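ChrR-like cupin domain-containing protein (PDB 3EBR) is of unknown function but carries a ChrR-like cupin domain, a small beta-barrel fold that in many relatives holds a metal ion. Local coordinates at residues A[68-73]-A[107-112]. Residues are numbered along the deposited sequence; the frame is centred on the assembly and turned at random.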
ATOM      1  N   THR A  68      16.893   7.531   9.966  1.00 42.12           N
ATOM      2  CA  THR A  68      18.083   8.381   9.999  1.00 42.99           C
ATOM      3  C   THR A  68      19.328   7.522  10.193  1.00 43.72           C
ATOM      4  O   THR A  68      19.521   6.923  11.258  1.00 43.43           O
ATOM      5  CB  THR A  68      17.954   9.415  11.118  1.00 43.63           C
ATOM      6  OG1 THR A  68      16.720  10.121  10.940  1.00 38.40           O
ATOM      7  CG2 THR A  68      19.134  10.392  11.118  1.00 39.50           C
ATOM      8  N   VAL A  69      20.164   7.466   9.157  1.00 45.04           N
ATOM      9  CA  VAL A  69      21.393   6.660   9.176  1.00 44.87           C
ATOM     10  C   VAL A  69      22.413   7.402  10.041  1.00 45.86           C
ATOM     11  O   VAL A  69      23.057   6.783  10.891  1.00 45.44           O
ATOM     12  CB  VAL A  69      21.889   6.345   7.758  1.00 44.41           C
ATOM     13  CG1 VAL A  69      23.134   5.499   7.806  1.00 43.02           C
ATOM     14  CG2 VAL A  69      20.803   5.603   6.991  1.00 44.78           C
ATOM     15  N   GLN A  70      22.567   8.707   9.810  1.00 46.82           N
ATOM     16  CA  GLN A  70      23.441   9.540  10.647  1.00 46.33           C
ATOM     17  C   GLN A  70      23.003  10.991  10.614  1.00 45.08           C
ATOM     18  O   GLN A  70      22.283  11.410   9.704  1.00 44.77           O
ATOM     19  CB  GLN A  70      24.925   9.454  10.277  1.00 47.41           C
ATOM     20  CG  GLN A  70      25.339  10.006   8.923  1.00 48.75           C
ATOM     21  CD  GLN A  70      26.830  10.301   8.881  1.00 48.28           C
ATOM     22  OE1 GLN A  70      27.647   9.503   9.340  1.00 46.79           O
ATOM     23  NE2 GLN A  70      27.188  11.453   8.327  1.00 45.20           N
ATOM     24  N   GLY A  71      23.494  11.740  11.598  1.00 43.51           N
ATOM     25  CA  GLY A  71      23.190  13.145  11.759  1.00 42.76           C
ATOM     26  C   GLY A  71      21.872  13.330  12.476  1.00 42.93           C
ATOM     27  O   GLY A  71      21.233  12.350  12.884  1.00 42.38           O
ATOM     28  N   SER A  72      21.489  14.594  12.665  1.00 43.87           N
ATOM     29  CA  SER A  72      20.227  14.946  13.324  1.00 43.71           C
ATOM     30  C   SER A  72      19.513  16.021  12.526  1.00 43.96           C
ATOM     31  O   SER A  72      20.155  16.903  11.960  1.00 45.37           O
ATOM     32  CB  SER A  72      20.442  15.421  14.758  1.00 43.46           C
ATOM     33  OG  SER A  72      21.195  14.483  15.495  1.00 39.34           O
ATOM     34  N   TRP A  73      18.189  15.940  12.492  1.00 44.10           N
ATOM     35  CA  TRP A  73      17.366  16.898  11.766  1.00 44.77           C
ATOM     36  C   TRP A  73      16.001  16.978  12.423  1.00 45.48           C
ATOM     37  O   TRP A  73      15.708  16.233  13.362  1.00 45.18           O
ATOM     38  CB  TRP A  73      17.270  16.499  10.290  1.00 44.52           C
ATOM     39  CG  TRP A  73      16.652  15.168  10.080  1.00 47.41           C
ATOM     40  CD1 TRP A  73      17.287  13.971  10.065  1.00 46.12           C
ATOM     41  CD2 TRP A  73      15.266  14.893   9.859  1.00 46.05           C
ATOM     42  NE1 TRP A  73      16.387  12.969   9.858  1.00 47.78           N
ATOM     43  CE2 TRP A  73      15.135  13.501   9.727  1.00 47.07           C
ATOM     44  CE3 TRP A  73      14.123  15.692   9.767  1.00 45.31           C
ATOM     45  CZ2 TRP A  73      13.903  12.882   9.500  1.00 45.91           C
ATOM     46  CZ3 TRP A  73      12.908  15.089   9.552  1.00 45.91           C
ATOM     47  CH2 TRP A  73      12.799  13.694   9.417  1.00 47.29           C
ATOM     48  N   ASP A 107      27.128  15.235   8.634  1.00 44.55           N
ATOM     49  CA  ASP A 107      26.193  15.385   7.518  1.00 44.66           C
ATOM     50  C   ASP A 107      25.025  14.457   7.782  1.00 43.83           C
ATOM     51  O   ASP A 107      25.199  13.392   8.375  1.00 42.76           O
ATOM     52  CB  ASP A 107      26.856  15.072   6.173  1.00 45.63           C
ATOM     53  CG  ASP A 107      28.035  16.000   5.853  1.00 48.55           C
ATOM     54  OD1 ASP A 107      28.239  17.032   6.548  1.00 54.87           O
ATOM     55  OD2 ASP A 107      28.761  15.687   4.885  1.00 52.72           O
ATOM     56  N   ILE A 108      23.843  14.881   7.351  1.00 44.14           N
ATOM     57  CA  ILE A 108      22.612  14.143   7.560  1.00 43.15           C
ATOM     58  C   ILE A 108      22.416  13.152   6.426  1.00 43.68           C
ATOM     59  O   ILE A 108      22.313  13.580   5.283  1.00 43.71           O
ATOM     60  CB  ILE A 108      21.362  15.079   7.643  1.00 42.88           C
ATOM     61  CG1 ILE A 108      21.388  15.978   8.890  1.00 41.85           C
ATOM     62  CG2 ILE A 108      20.062  14.268   7.680  1.00 40.73           C
ATOM     63  CD1 ILE A 108      22.442  17.063   8.943  1.00 36.37           C
ATOM     64  N   ILE A 109      22.401  11.853   6.746  1.00 43.89           N
ATOM     65  CA  ILE A 109      22.152  10.778   5.783  1.00 43.36           C
ATOM     66  C   ILE A 109      20.838  10.165   6.248  1.00 43.65           C
ATOM     67  O   ILE A 109      20.710   9.850   7.435  1.00 45.32           O
ATOM     68  CB  ILE A 109      23.226   9.677   5.760  1.00 44.79           C
ATOM     69  CG1 ILE A 109      24.654  10.239   5.608  1.00 45.16           C
ATOM     70  CG2 ILE A 109      22.918   8.676   4.626  1.00 36.93           C
ATOM     71  CD1 ILE A 109      24.920  10.913   4.313  1.00 49.45           C
ATOM     72  N   THR A 110      19.867  10.001   5.347  1.00 43.37           N
ATOM     73  CA  THR A 110      18.563   9.408   5.688  1.00 42.62           C
ATOM     74  C   THR A 110      18.099   8.410   4.643  1.00 42.10           C
ATOM     75  O   THR A 110      18.273   8.658   3.459  1.00 42.68           O
ATOM     76  CB  THR A 110      17.452  10.481   5.820  1.00 43.05           C
ATOM     77  OG1 THR A 110      17.263  11.153   4.565  1.00 40.01           O
ATOM     78  CG2 THR A 110      17.799  11.498   6.907  1.00 43.34           C
ATOM     79  N   PHE A 111      17.511   7.299   5.097  1.00 41.93           N
ATOM     80  CA  PHE A 111      16.954   6.251   4.243  1.00 40.37           C
ATOM     81  C   PHE A 111      15.476   6.577   4.213  1.00 39.93           C
ATOM     82  O   PHE A 111      14.826   6.514   5.245  1.00 38.71           O
ATOM     83  CB  PHE A 111      17.215   4.856   4.785  1.00 39.29           C
ATOM     84  CG  PHE A 111      16.557   3.777   3.981  1.00 38.18           C
ATOM     85  CD1 PHE A 111      17.041   3.453   2.722  1.00 40.40           C
ATOM     86  CD2 PHE A 111      15.472   3.063   4.486  1.00 39.89           C
ATOM     87  CE1 PHE A 111      16.447   2.458   1.966  1.00 38.43           C
ATOM     88  CE2 PHE A 111      14.875   2.047   3.731  1.00 39.45           C
ATOM     89  CZ  PHE A 111      15.359   1.757   2.465  1.00 37.36           C
ATOM     90  N   ASN A 112      14.963   6.893   3.026  1.00 41.48           N
ATOM     91  CA  ASN A 112      13.595   7.327   2.816  1.00 42.15           C
ATOM     92  C   ASN A 112      12.795   6.423   1.905  1.00 42.02           C
ATOM     93  O   ASN A 112      13.342   5.932   0.927  1.00 42.72           O
ATOM     94  CB  ASN A 112      13.647   8.689   2.139  1.00 43.19           C
ATOM     95  CG  ASN A 112      14.659   9.602   2.768  1.00 46.80           C
ATOM     96  OD1 ASN A 112      14.579   9.927   3.950  1.00 57.85           O
ATOM     97  ND2 ASN A 112      15.634  10.013   1.976  1.00 53.86           N
TER
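Gln70 sets its CG between the backbone N and the carbonyl carbon (chi1 66°) and runs extended beyond it, crossing the Ile109 side chain obliquely, while the first torsion of Trp73 puts its CG in the same position; the Trp73 side chain crosses those of Ile108 and Thr110 at about a right angle. Gln70 NE2 donates to Asp107 O at 2.8 Å, just before strand 108-115 begins, tilted from the carbonyl plane, and Gln70 CG lies 3.4 Å from Ile109 CG1. Val69 and Gln70 together face Ile109, a classic beta bulge in strand 64-70. Both N-H groups hydrogen-bond to Ile109 O from the same face of its plane, Gln70 N at 3.2 Å and nearly straight (171°), Val69 N at 3.0 Å and bent (135°). Ile109 N hydrogen-bonds to Gln70 O. This joins antiparallel neighbours in one sheet of the cupin barrel, where strand 64-70 ends and the chain continues through Gly71. On the face with Thr68 and Thr110, Trp73 CD1 meets Ile108 CG2 at 3.7 Å and Trp73 NE1 sits 3.6 Å from Thr110 CG2, while NE1 donates to Thr68 OG1 at 3.1 Å, which helps fix the indole. Further along 107-112, the Phe111 ring stacks with Tyr67 of a neighbouring subunit.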